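Local structure of putative phosphomannomutase (Thermus thermophilus, 1TUO) at residues 50-55 and 96-101; 73-78 and 145-150; 79-84 and 151-156; 86-91 and 103-108. The protein probably interconverts phosphorylated sugars as a magnesium-dependent mutase of the phosphohexose mutase family, with phosphopentomutase activity a tentative assignment. All blocks are in the same frame, centred on the assembly; numbering follows the deposited sequence.

Contact 1 of 4, residues 50-55 and 96-101; sequences LVVVGH and RHLKAA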
loop_
_atom_site.group_PDB
_atom_site.type_symbol
_atom_site.label_atom_id
_atom_site.label_comp_id
_atom_site.label_asym_id
_atom_site.label_seq_id
_atom_site.Cartn_x
_atom_site.Cartn_y
_atom_site.Cartn_z
ATOM N N LEU A 50 -15.661 18.774 7.779
ATOM C CA LEU A 50 -14.447 18.458 8.519
ATOM C C LEU A 50 -13.401 17.831 7.600
ATOM O O LEU A 50 -13.726 17.044 6.713
ATOM C CB LEU A 50 -14.771 17.469 9.636
ATOM C CG LEU A 50 -13.574 16.843 10.349
ATOM C CD1 LEU A 50 -12.861 17.900 11.162
ATOM C CD2 LEU A 50 -14.062 15.702 11.249
ATOM N N VAL A 51 -12.143 18.193 7.811
ATOM C CA VAL A 51 -11.057 17.629 7.013
ATOM C C VAL A 51 -10.026 17.114 7.993
ATOM O O VAL A 51 -9.692 17.802 8.955
ATOM C CB VAL A 51 -10.361 18.685 6.124
ATOM C CG1 VAL A 51 -9.225 18.024 5.330
ATOM C CG2 VAL A 51 -11.366 19.316 5.175
ATOM N N VAL A 52 -9.533 15.904 7.749
ATOM C CA VAL A 52 -8.514 15.319 8.608
ATOM C C VAL A 52 -7.198 15.363 7.849
ATOM O O VAL A 52 -7.145 15.003 6.675
ATOM C CB VAL A 52 -8.856 13.863 8.970
ATOM C CG1 VAL A 52 -7.850 13.330 9.974
ATOM C CG2 VAL A 52 -10.265 13.796 9.564
ATOM N N VAL A 53 -6.150 15.837 8.514
ATOM C CA VAL A 53 -4.827 15.934 7.895
ATOM C C VAL A 53 -3.844 15.056 8.662
ATOM O O VAL A 53 -3.904 14.968 9.886
ATOM C CB VAL A 53 -4.304 17.392 7.927
ATOM C CG1 VAL A 53 -2.895 17.463 7.317
ATOM C CG2 VAL A 53 -5.250 18.299 7.150
ATOM N N GLY A 54 -2.943 14.404 7.937
ATOM C CA GLY A 54 -1.952 13.568 8.587
ATOM C C GLY A 54 -0.627 13.697 7.861
ATOM O O GLY A 54 -0.569 14.276 6.775
ATOM N N HIS A 55 0.440 13.170 8.459
ATOM C CA HIS A 55 1.759 13.224 7.823
ATOM C C HIS A 55 2.584 12.009 8.227
ATOM O O HIS A 55 2.279 11.369 9.228
ATOM C CB HIS A 55 2.487 14.498 8.243
ATOM C CG HIS A 55 2.810 14.557 9.703
ATOM N ND1 HIS A 55 3.950 13.994 10.239
ATOM C CD2 HIS A 55 2.149 15.126 10.738
ATOM C CE1 HIS A 55 3.976 14.217 11.541
ATOM N NE2 HIS A 55 2.896 14.903 11.868
ATOM N N ARG A 96 -13.138 8.472 7.909
ATOM C CA ARG A 96 -14.427 7.798 7.986
ATOM C C ARG A 96 -14.972 7.812 9.415
ATOM O O ARG A 96 -16.161 8.070 9.640
ATOM C CB ARG A 96 -14.279 6.359 7.486
ATOM C CG ARG A 96 -15.563 5.549 7.470
ATOM C CD ARG A 96 -15.276 4.109 7.073
ATOM N NE ARG A 96 -16.399 3.217 7.342
ATOM C CZ ARG A 96 -16.204 2.208 6.473
ATOM N NH1 ARG A 96 -15.208 1.928 5.651
ATOM N NH2 ARG A 96 -17.081 1.259 6.814
ATOM N N HIS A 97 -14.095 7.557 10.379
ATOM C CA HIS A 97 -14.489 7.521 11.785
ATOM C C HIS A 97 -15.039 8.856 12.283
ATOM O O HIS A 97 -16.000 8.891 13.059
ATOM C CB HIS A 97 -13.297 7.098 12.645
ATOM C CG HIS A 97 -13.643 6.838 14.078
ATOM N ND1 HIS A 97 -13.321 7.711 15.095
ATOM C CD2 HIS A 97 -14.280 5.797 14.665
ATOM C CE1 HIS A 97 -13.739 7.217 16.246
ATOM N NE2 HIS A 97 -14.324 6.055 16.013
ATOM N N LEU A 98 -14.434 9.951 11.840
ATOM C CA LEU A 98 -14.869 11.283 12.252
ATOM C C LEU A 98 -15.938 11.879 11.340
ATOM O O LEU A 98 -16.354 13.029 11.526
ATOM C CB LEU A 98 -13.663 12.226 12.321
ATOM C CG LEU A 98 -12.606 11.871 13.369
ATOM C CD1 LEU A 98 -11.465 12.869 13.299
ATOM C CD2 LEU A 98 -13.236 11.886 14.764
ATOM N N LYS A 99 -16.378 11.093 10.362
ATOM C CA LYS A 99 -17.395 11.512 9.400
ATOM C C LYS A 99 -16.998 12.813 8.711
ATOM O O LYS A 99 -17.812 13.727 8.539
ATOM C CB LYS A 99 -18.753 11.661 10.102
ATOM C CG LYS A 99 -19.102 10.451 10.962
ATOM C CD LYS A 99 -20.598 10.327 11.218
ATOM C CE LYS A 99 -21.346 9.964 9.944
ATOM N NZ LYS A 99 -21.705 8.516 9.912
ATOM N N ALA A 100 -15.732 12.878 8.311
ATOM C CA ALA A 100 -15.186 14.047 7.641
ATOM C C ALA A 100 -15.540 14.058 6.161
ATOM O O ALA A 100 -15.901 13.034 5.590
ATOM C CB ALA A 100 -13.667 14.070 7.809
ATOM N N ALA A 101 -15.427 15.228 5.549
ATOM C CA ALA A 101 -15.719 15.391 4.135
ATOM C C ALA A 101 -14.546 14.860 3.322
ATOM O O ALA A 101 -14.680 14.550 2.143
ATOM C CB ALA A 101 -15.955 16.862 3.822
HETATM O O HOH W 1 -17.668 16.727 7.851
#
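Leu50 sets CG anti to its backbone N (chi1 170°), while Leu98 turns CG anti to its carbonyl carbon (chi1 -64°), and these two choices bring the leucines obliquely across one another. The CD2 branch of Leu50 does the touching, lying 3.7 Å from Leu98 CB. That same methyl also rests on the backbone, with Leu50 CD2 3.5 Å from Leu98 O. Deeper in, the methyl of Ala100 fills the angle between two strand residues: its CB is 3.8 Å from Leu50 CG and equally close to CG2 of Val52. Leu98 CD1 completes this small apolar cluster by meeting Val52 CG2 at 4.0 Å, the two side chains crossing at about a right angle. The setting is a beta-alpha-beta crossover of the alpha/beta/alpha domain I. Helix 88-97 links the parallel strands 78-82 and 102-106 and passes over strand 50-55, which lies between them. Val52 faces this helix, reaching Leu91, Ala94 and Val95, whereas Val51 faces Leu72 of helix 61-75 on the other side of the sheet. Lys99 ends the helix in a Schellman motif, and its positive phi swings the chain round so that Ala100 and Ala101 come alongside the start of strand 50-55. There Ala101 N donates to Leu50 O at 2.7 Å, in the carbonyl plane, with a moderately bent N-H...O angle of 148°. A water bridges the same corner, accepting from Leu50 N at 2.9 Å and donating to Lys99 O at 3.1 Å.

Contact 2 of 4, residues 73-78 and 145-150; sequences AGMGLK and RALEGA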
loop_
_atom_site.group_PDB
_atom_site.type_symbol
_atom_site.label_atom_id
_atom_site.label_comp_id
_atom_site.label_asym_id
_atom_site.label_seq_id
_atom_site.Cartn_x
_atom_site.Cartn_y
_atom_site.Cartn_z
ATOM N N ALA A 73 -8.262 25.583 7.685
ATOM C CA ALA A 73 -9.042 26.117 8.799
ATOM C C ALA A 73 -9.356 27.596 8.562
ATOM O O ALA A 73 -10.455 28.067 8.869
ATOM C CB ALA A 73 -8.270 25.938 10.112
ATOM N N GLY A 74 -8.385 28.322 8.017
ATOM C CA GLY A 74 -8.581 29.735 7.735
ATOM C C GLY A 74 -9.598 29.976 6.630
ATOM O O GLY A 74 -10.147 31.074 6.512
ATOM N N MET A 75 -9.851 28.953 5.815
ATOM C CA MET A 75 -10.813 29.072 4.724
ATOM C C MET A 75 -12.232 28.730 5.170
ATOM O O MET A 75 -13.180 28.946 4.424
ATOM C CB MET A 75 -10.418 28.162 3.560
ATOM C CG MET A 75 -9.172 28.620 2.822
ATOM S SD MET A 75 -8.764 27.523 1.462
ATOM C CE MET A 75 -10.092 27.916 0.287
ATOM N N GLY A 76 -12.376 28.182 6.374
ATOM C CA GLY A 76 -13.705 27.847 6.864
ATOM C C GLY A 76 -13.975 26.373 7.113
ATOM O O GLY A 76 -15.048 26.006 7.599
ATOM N N LEU A 77 -13.023 25.514 6.767
ATOM C CA LEU A 77 -13.199 24.087 7.000
ATOM C C LEU A 77 -12.860 23.782 8.450
ATOM O O LEU A 77 -12.024 24.459 9.049
ATOM C CB LEU A 77 -12.266 23.260 6.102
ATOM C CG LEU A 77 -12.509 23.195 4.592
ATOM C CD1 LEU A 77 -13.950 22.774 4.333
ATOM C CD2 LEU A 77 -12.228 24.532 3.954
ATOM N N LYS A 78 -13.520 22.785 9.031
ATOM C CA LYS A 78 -13.179 22.401 10.394
ATOM C C LYS A 78 -12.008 21.456 10.159
ATOM O O LYS A 78 -12.076 20.603 9.281
ATOM C CB LYS A 78 -14.327 21.651 11.067
ATOM C CG LYS A 78 -14.038 21.299 12.521
ATOM C CD LYS A 78 -15.249 20.675 13.196
ATOM C CE LYS A 78 -15.014 20.505 14.688
ATOM N NZ LYS A 78 -16.237 20.016 15.385
ATOM N N ARG A 145 -1.594 32.636 -0.590
ATOM C CA ARG A 145 -1.046 33.217 0.624
ATOM C C ARG A 145 -0.926 32.163 1.719
ATOM O O ARG A 145 -1.603 31.144 1.712
ATOM C CB ARG A 145 -1.980 34.339 1.080
ATOM C CG ARG A 145 -2.723 34.988 -0.088
ATOM C CD ARG A 145 -3.985 35.727 0.373
ATOM N NE ARG A 145 -4.302 36.826 -0.545
ATOM C CZ ARG A 145 -5.274 37.679 -0.174
ATOM N NH1 ARG A 145 -5.763 37.200 0.957
ATOM N NH2 ARG A 145 -5.847 38.735 -0.759
ATOM N N ALA A 146 -0.026 32.395 2.671
ATOM C CA ALA A 146 0.186 31.448 3.762
ATOM C C ALA A 146 -0.843 31.685 4.863
ATOM O O ALA A 146 -0.506 32.071 5.983
ATOM C CB ALA A 146 1.604 31.590 4.318
ATOM N N LEU A 147 -2.104 31.443 4.521
ATOM C CA LEU A 147 -3.225 31.623 5.434
ATOM C C LEU A 147 -3.147 30.694 6.646
ATOM O O LEU A 147 -2.752 29.535 6.526
ATOM C CB LEU A 147 -4.531 31.380 4.675
ATOM C CG LEU A 147 -5.853 31.597 5.410
ATOM C CD1 LEU A 147 -5.940 33.029 5.926
ATOM C CD2 LEU A 147 -6.998 31.293 4.450
ATOM N N GLU A 148 -3.529 31.214 7.809
ATOM C CA GLU A 148 -3.508 30.446 9.052
ATOM C C GLU A 148 -4.911 30.299 9.636
ATOM O O GLU A 148 -5.844 30.967 9.204
ATOM C CB GLU A 148 -2.596 31.128 10.077
ATOM C CG GLU A 148 -1.138 31.215 9.653
ATOM C CD GLU A 148 -0.291 32.016 10.626
ATOM O OE1 GLU A 148 -0.266 31.665 11.826
ATOM O OE2 GLU A 148 0.350 32.996 10.192
ATOM N N GLY A 149 -5.050 29.422 10.627
ATOM C CA GLY A 149 -6.346 29.206 11.248
ATOM C C GLY A 149 -6.249 28.192 12.368
ATOM O O GLY A 149 -5.331 27.375 12.388
ATOM N N ALA A 150 -7.195 28.234 13.301
ATOM C CA ALA A 150 -7.187 27.304 14.428
ATOM C C ALA A 150 -7.744 25.926 14.066
ATOM O O ALA A 150 -8.728 25.813 13.335
ATOM C CB ALA A 150 -7.980 27.892 15.588
#
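Leu147 heads toward the end of helix 61-75 from its CB onward, and because its CG is anti to the backbone N (chi1 -176°) the branch point arrives over Gly74, with CG 4.0 Å from Gly74 CA. At the tip, CD2 reaches the peptide carbon of that glycine, 3.6 Å from Gly74 C. Next to this, the same methyl also meets the Met75 side chain, Leu147 CD2 lying 3.8 Å from Met75 CG, and the two chains cross obliquely. Farther along the loop, backbone takes over. Gly74 and Gly149, with no CB between them, let the two main chains close to a CA-CA distance of 4.2 Å, and Gly74 CA makes a CA-H...O contact with Glu148 O at 3.3 Å. Ala73 CB adds a methyl against Ala150 O at 3.3 Å. The helix stops here in a Schellman motif at Gly76, while the loop goes on into strand 152-154; the contact thus lays the approach to that strand along the last turn of helix 61-75, at the protein surface. No conventional hydrogen bond joins the two segments, so their fit rests on close backbone approach, one weakly polar CA-H...O contact and a few methyl contacts.

Contact 3 of 4, residues 79-84 and 151-156; sequences VVLLKG and YETLDL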
loop_
_atom_site.group_PDB
_atom_site.type_symbol
_atom_site.label_atom_id
_atom_site.label_comp_id
_atom_site.label_asym_id
_atom_site.label_seq_id
_atom_site.Cartn_x
_atom_site.Cartn_y
_atom_site.Cartn_z
ATOM N N VAL A 79 -10.932 21.597 10.923
ATOM C CA VAL A 79 -9.777 20.736 10.695
ATOM C C VAL A 79 -9.279 19.984 11.919
ATOM O O VAL A 79 -9.290 20.507 13.033
ATOM C CB VAL A 79 -8.582 21.556 10.137
ATOM C CG1 VAL A 79 -7.381 20.646 9.900
ATOM C CG2 VAL A 79 -8.975 22.254 8.847
ATOM N N VAL A 80 -8.850 18.747 11.690
ATOM C CA VAL A 80 -8.272 17.910 12.728
ATOM C C VAL A 80 -6.950 17.398 12.176
ATOM O O VAL A 80 -6.917 16.759 11.127
ATOM C CB VAL A 80 -9.155 16.688 13.070
ATOM C CG1 VAL A 80 -8.353 15.685 13.896
ATOM C CG2 VAL A 80 -10.387 17.135 13.850
ATOM N N LEU A 81 -5.860 17.708 12.868
ATOM C CA LEU A 81 -4.544 17.242 12.455
ATOM C C LEU A 81 -4.221 16.074 13.377
ATOM O O LEU A 81 -4.331 16.196 14.593
ATOM C CB LEU A 81 -3.493 18.344 12.635
ATOM C CG LEU A 81 -2.034 17.910 12.422
ATOM C CD1 LEU A 81 -1.810 17.544 10.961
ATOM C CD2 LEU A 81 -1.086 19.043 12.838
ATOM N N LEU A 82 -3.840 14.940 12.803
ATOM C CA LEU A 82 -3.512 13.787 13.620
ATOM C C LEU A 82 -2.152 13.984 14.264
ATOM O O LEU A 82 -1.206 14.449 13.625
ATOM C CB LEU A 82 -3.530 12.510 12.780
ATOM C CG LEU A 82 -4.895 12.205 12.160
ATOM C CD1 LEU A 82 -4.823 10.904 11.375
ATOM C CD2 LEU A 82 -5.945 12.098 13.266
ATOM N N LYS A 83 -2.076 13.630 15.541
ATOM C CA LYS A 83 -0.863 13.772 16.333
ATOM C C LYS A 83 0.281 12.838 15.955
ATOM O O LYS A 83 0.129 11.610 15.952
ATOM C CB LYS A 83 -1.191 13.576 17.818
ATOM C CG LYS A 83 0.009 13.757 18.743
ATOM C CD LYS A 83 -0.361 13.482 20.192
ATOM C CE LYS A 83 0.838 13.670 21.112
ATOM N NZ LYS A 83 1.963 12.758 20.752
ATOM N N GLY A 84 1.429 13.440 15.657
ATOM C CA GLY A 84 2.614 12.682 15.308
ATOM C C GLY A 84 2.542 11.991 13.966
ATOM O O GLY A 84 1.525 12.071 13.279
ATOM N N TYR A 151 -7.103 24.883 14.586
ATOM C CA TYR A 151 -7.531 23.510 14.345
ATOM C C TYR A 151 -7.152 22.644 15.535
ATOM O O TYR A 151 -6.326 23.037 16.359
ATOM C CB TYR A 151 -6.887 22.965 13.061
ATOM C CG TYR A 151 -5.378 23.065 13.031
ATOM C CD1 TYR A 151 -4.580 22.077 13.606
ATOM C CD2 TYR A 151 -4.749 24.159 12.438
ATOM C CE1 TYR A 151 -3.194 22.174 13.593
ATOM C CE2 TYR A 151 -3.362 24.268 12.419
ATOM C CZ TYR A 151 -2.590 23.272 12.997
ATOM O OH TYR A 151 -1.218 23.376 12.973
ATOM N N GLU A 152 -7.770 21.473 15.635
ATOM C CA GLU A 152 -7.481 20.563 16.733
ATOM C C GLU A 152 -6.449 19.538 16.296
ATOM O O GLU A 152 -6.338 19.230 15.113
ATOM C CB GLU A 152 -8.747 19.819 17.156
ATOM C CG GLU A 152 -9.949 20.711 17.387
ATOM C CD GLU A 152 -11.183 19.929 17.797
ATOM O OE1 GLU A 152 -11.478 18.898 17.156
ATOM O OE2 GLU A 152 -11.865 20.354 18.755
ATOM N N THR A 153 -5.691 19.025 17.259
ATOM C CA THR A 153 -4.698 17.993 16.994
ATOM C C THR A 153 -5.161 16.817 17.854
ATOM O O THR A 153 -5.234 16.926 19.081
ATOM C CB THR A 153 -3.284 18.445 17.406
ATOM O OG1 THR A 153 -2.899 19.582 16.620
ATOM C CG2 THR A 153 -2.283 17.322 17.184
ATOM N N LEU A 154 -5.486 15.700 17.211
ATOM C CA LEU A 154 -5.995 14.536 17.929
ATOM C C LEU A 154 -5.225 13.240 17.704
ATOM O O LEU A 154 -4.602 13.040 16.661
ATOM C CB LEU A 154 -7.460 14.307 17.549
ATOM C CG LEU A 154 -8.446 15.468 17.732
ATOM C CD1 LEU A 154 -9.844 14.991 17.349
ATOM C CD2 LEU A 154 -8.431 15.967 19.176
ATOM N N ASP A 155 -5.288 12.356 18.696
ATOM C CA ASP A 155 -4.631 11.058 18.625
ATOM C C ASP A 155 -5.734 10.007 18.527
ATOM O O ASP A 155 -6.474 9.789 19.486
ATOM C CB ASP A 155 -3.774 10.839 19.878
ATOM C CG ASP A 155 -3.094 9.479 19.898
ATOM O OD1 ASP A 155 -2.941 8.861 18.820
ATOM O OD2 ASP A 155 -2.697 9.033 20.998
ATOM N N LEU A 156 -5.857 9.374 17.361
ATOM C CA LEU A 156 -6.891 8.362 17.138
ATOM C C LEU A 156 -6.358 6.940 17.060
ATOM O O LEU A 156 -7.031 6.045 16.548
ATOM C CB LEU A 156 -7.668 8.678 15.853
ATOM C CG LEU A 156 -8.789 9.707 16.013
ATOM C CD1 LEU A 156 -9.390 10.039 14.665
ATOM C CD2 LEU A 156 -9.852 9.146 16.947
HETATM O O HOH W 2 -11.450 20.415 14.653
HETATM O O HOH W 3 -1.747 9.399 16.412
#
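Leu81 and Tyr151 lie side by side and point the same way, with Leu81 CD2 approaching the ring obliquely, 3.8 Å from Tyr151 CE1. Tyr151 adopts the crowded first torsion (chi1 55°), its CG between the backbone N and carbonyl carbon, and its CB also runs alongside Val79, at 3.7 Å from Val79 CB. This face of the sheet is covered by helix 61-75. On the face directed to helix 88-97, Val80 and Leu154 instead cross at about a right angle, Val80 CG1 meeting Leu154 CD1 at 3.8 Å. Between the faces runs a parallel beta pairing in which strand 152-154 joins domain I's sheet beside strand 78-82, Leu81 lying opposite Thr153. Four backbone bonds hold it. The straightest is Leu81 N to Glu152 O, 2.8 Å and nearly along the C=O axis. Lys83 N to Leu154 O is as short, at 2.8 Å, but its donor sits 41° above the carbonyl plane. At the other end Val79 O accepts twice, from Glu152 N and from a water 2.7 Å away that also binds Glu152 OE1 weakly. Backbone polarity is therefore met mainly strand to strand, apolar packing lies on both faces, and waters join at both ends, beside the exposed Glu152 and Asp155.

Contact 4 of 4, residues 86-91 and 103-108; sequences VPTPLL and GAMLTA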
loop_
_atom_site.group_PDB
_atom_site.type_symbol
_atom_site.label_atom_id
_atom_site.label_comp_id
_atom_site.label_asym_id
_atom_site.label_seq_id
_atom_site.Cartn_x
_atom_site.Cartn_y
_atom_site.Cartn_z
ATOM N N VAL A 86 1.804 9.317 11.260
ATOM C CA VAL A 86 0.802 8.265 11.233
ATOM C C VAL A 86 0.784 7.493 9.917
ATOM O O VAL A 86 1.159 8.015 8.866
ATOM C CB VAL A 86 -0.637 8.838 11.430
ATOM C CG1 VAL A 86 -0.764 9.525 12.781
ATOM C CG2 VAL A 86 -0.962 9.812 10.305
ATOM N N PRO A 87 0.344 6.229 9.965
ATOM C CA PRO A 87 0.266 5.409 8.755
ATOM C C PRO A 87 -0.882 5.962 7.908
ATOM O O PRO A 87 -1.868 6.491 8.445
ATOM C CB PRO A 87 -0.097 4.021 9.285
ATOM C CG PRO A 87 0.386 4.025 10.689
ATOM C CD PRO A 87 0.095 5.417 11.171
ATOM N N THR A 88 -0.758 5.847 6.591
ATOM C CA THR A 88 -1.820 6.297 5.699
ATOM C C THR A 88 -3.164 5.679 6.106
ATOM O O THR A 88 -4.182 6.375 6.173
ATOM C CB THR A 88 -1.492 5.922 4.230
ATOM O OG1 THR A 88 -0.578 6.893 3.701
ATOM C CG2 THR A 88 -2.758 5.877 3.361
ATOM N N PRO A 89 -3.187 4.366 6.381
ATOM C CA PRO A 89 -4.475 3.778 6.771
ATOM C C PRO A 89 -5.114 4.397 8.014
ATOM O O PRO A 89 -6.338 4.414 8.128
ATOM C CB PRO A 89 -4.151 2.290 6.940
ATOM C CG PRO A 89 -2.652 2.268 7.182
ATOM C CD PRO A 89 -2.166 3.318 6.224
ATOM N N LEU A 90 -4.307 4.904 8.948
ATOM C CA LEU A 90 -4.878 5.539 10.137
ATOM C C LEU A 90 -5.557 6.849 9.710
ATOM O O LEU A 90 -6.637 7.198 10.198
ATOM C CB LEU A 90 -3.798 5.836 11.186
ATOM C CG LEU A 90 -4.236 6.703 12.381
ATOM C CD1 LEU A 90 -5.446 6.069 13.055
ATOM C CD2 LEU A 90 -3.084 6.850 13.377
ATOM N N LEU A 91 -4.924 7.581 8.800
ATOM C CA LEU A 91 -5.521 8.826 8.332
ATOM C C LEU A 91 -6.826 8.514 7.600
ATOM O O LEU A 91 -7.851 9.159 7.831
ATOM C CB LEU A 91 -4.538 9.574 7.421
ATOM C CG LEU A 91 -4.932 10.925 6.797
ATOM C CD1 LEU A 91 -5.787 10.693 5.562
ATOM C CD2 LEU A 91 -5.652 11.794 7.820
ATOM N N GLY A 103 -9.855 13.905 3.551
ATOM C CA GLY A 103 -8.601 13.918 4.283
ATOM C C GLY A 103 -7.432 14.192 3.356
ATOM O O GLY A 103 -7.515 13.960 2.149
ATOM N N ALA A 104 -6.343 14.694 3.929
ATOM C CA ALA A 104 -5.142 14.989 3.163
ATOM C C ALA A 104 -3.981 14.367 3.912
ATOM O O ALA A 104 -3.838 14.562 5.112
ATOM C CB ALA A 104 -4.944 16.491 3.044
ATOM N N MET A 105 -3.158 13.614 3.203
ATOM C CA MET A 105 -2.016 12.974 3.839
ATOM C C MET A 105 -0.704 13.431 3.205
ATOM O O MET A 105 -0.501 13.341 2.002
ATOM C CB MET A 105 -2.170 11.460 3.683
ATOM C CG MET A 105 -0.985 10.688 4.267
ATOM S SD MET A 105 -1.061 10.576 6.059
ATOM C CE MET A 105 0.549 9.820 6.328
ATOM N N LEU A 106 0.189 13.933 4.052
ATOM C CA LEU A 106 1.497 14.378 3.590
ATOM C C LEU A 106 2.391 13.142 3.607
ATOM O O LEU A 106 2.797 12.657 4.671
ATOM C CB LEU A 106 2.067 15.461 4.515
ATOM C CG LEU A 106 1.664 16.919 4.239
ATOM C CD1 LEU A 106 2.288 17.377 2.918
ATOM C CD2 LEU A 106 0.138 17.056 4.199
ATOM N N THR A 107 2.666 12.621 2.418
ATOM C CA THR A 107 3.498 11.441 2.280
ATOM C C THR A 107 3.899 11.231 0.829
ATOM O O THR A 107 3.266 11.766 -0.083
ATOM C CB THR A 107 2.745 10.167 2.765
ATOM O OG1 THR A 107 3.633 9.046 2.760
ATOM C CG2 THR A 107 1.568 9.852 1.842
ATOM N N ALA A 108 4.974 10.470 0.643
ATOM C CA ALA A 108 5.464 10.096 -0.674
ATOM C C ALA A 108 5.619 8.573 -0.610
ATOM O O ALA A 108 6.381 7.961 -1.364
ATOM C CB ALA A 108 6.794 10.773 -0.989
#
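Met105 provides the middle of this buried contact, its chain bent at chi2 (78°) so that the sulfur passes Leu91 and the methyl turns toward Val86, just before helix 88-97. The tip makes the closest approach across the two segments: Met105 CE lies 3.2 Å from Val86 O, and it also nears CG2 of Val86 at 4.3 Å. One atom back, SD sits against Leu91, 3.9 Å from Leu91 CB, as the two side chains slide past each other in opposite directions. Leu91 CD1 continues toward the strand, coming 4.1 Å from Met105 CB and reaching over the backbone of Gly103. Thr88 crosses the methionine obliquely, its OG1 3.9 Å from Met105 CG, and the CG2 methyl of Thr107 comes to 4.1 Å from that same Thr88 OG1. The polar ends of the threonines are engaged outside the pair. Thr88 OG1 is hydrogen-bonded to Asp251 OD2, and Thr107 OG1 to Asp56 OD1 and Ser109 N. Asp251 belongs to an Asp-Gly-Asp sequence resembling the magnesium loop of phosphohexomutases, and Thr107-Ala108-Ser109 matches the family's phosphoserine loop, so the contact probably underlies the active-site cleft. Pro87, at the N-cap position, starts the helix, and its carbonyl O receives Leu91 N at 3.3 Å, setting Leu91 one turn on. With no hydrogen bond between helix and strand, the flexible thioether and the leucine provide the apolar packing, while both buried hydroxyls are satisfied by partners outside the two segments.

Contact 4 is wholly buried, contacts 1 and 3 are partly so, and contact 2 lies at the surface. Contacts 1 and 4 use the two ends of helix 88-97 against neighbouring strands 50-55 and 102-106, and they meet where Val52 CG1 packs on Leu91 CD2. Strand 78-82 of contact 3 borders strand 50-55 on its other side, Val53 N bonding Val80 O at 2.9 Å, so three contacts share one sheet. Each segment of contact 2 runs directly into one of contact 3, but without its backbone pairing. Across the segments, chemistry changes accordingly: thioether and leucine packing inside, regular strand bonds toward the sheet margin, a single bond with a water at the helix exit, and glycine-mediated backbone approach outside.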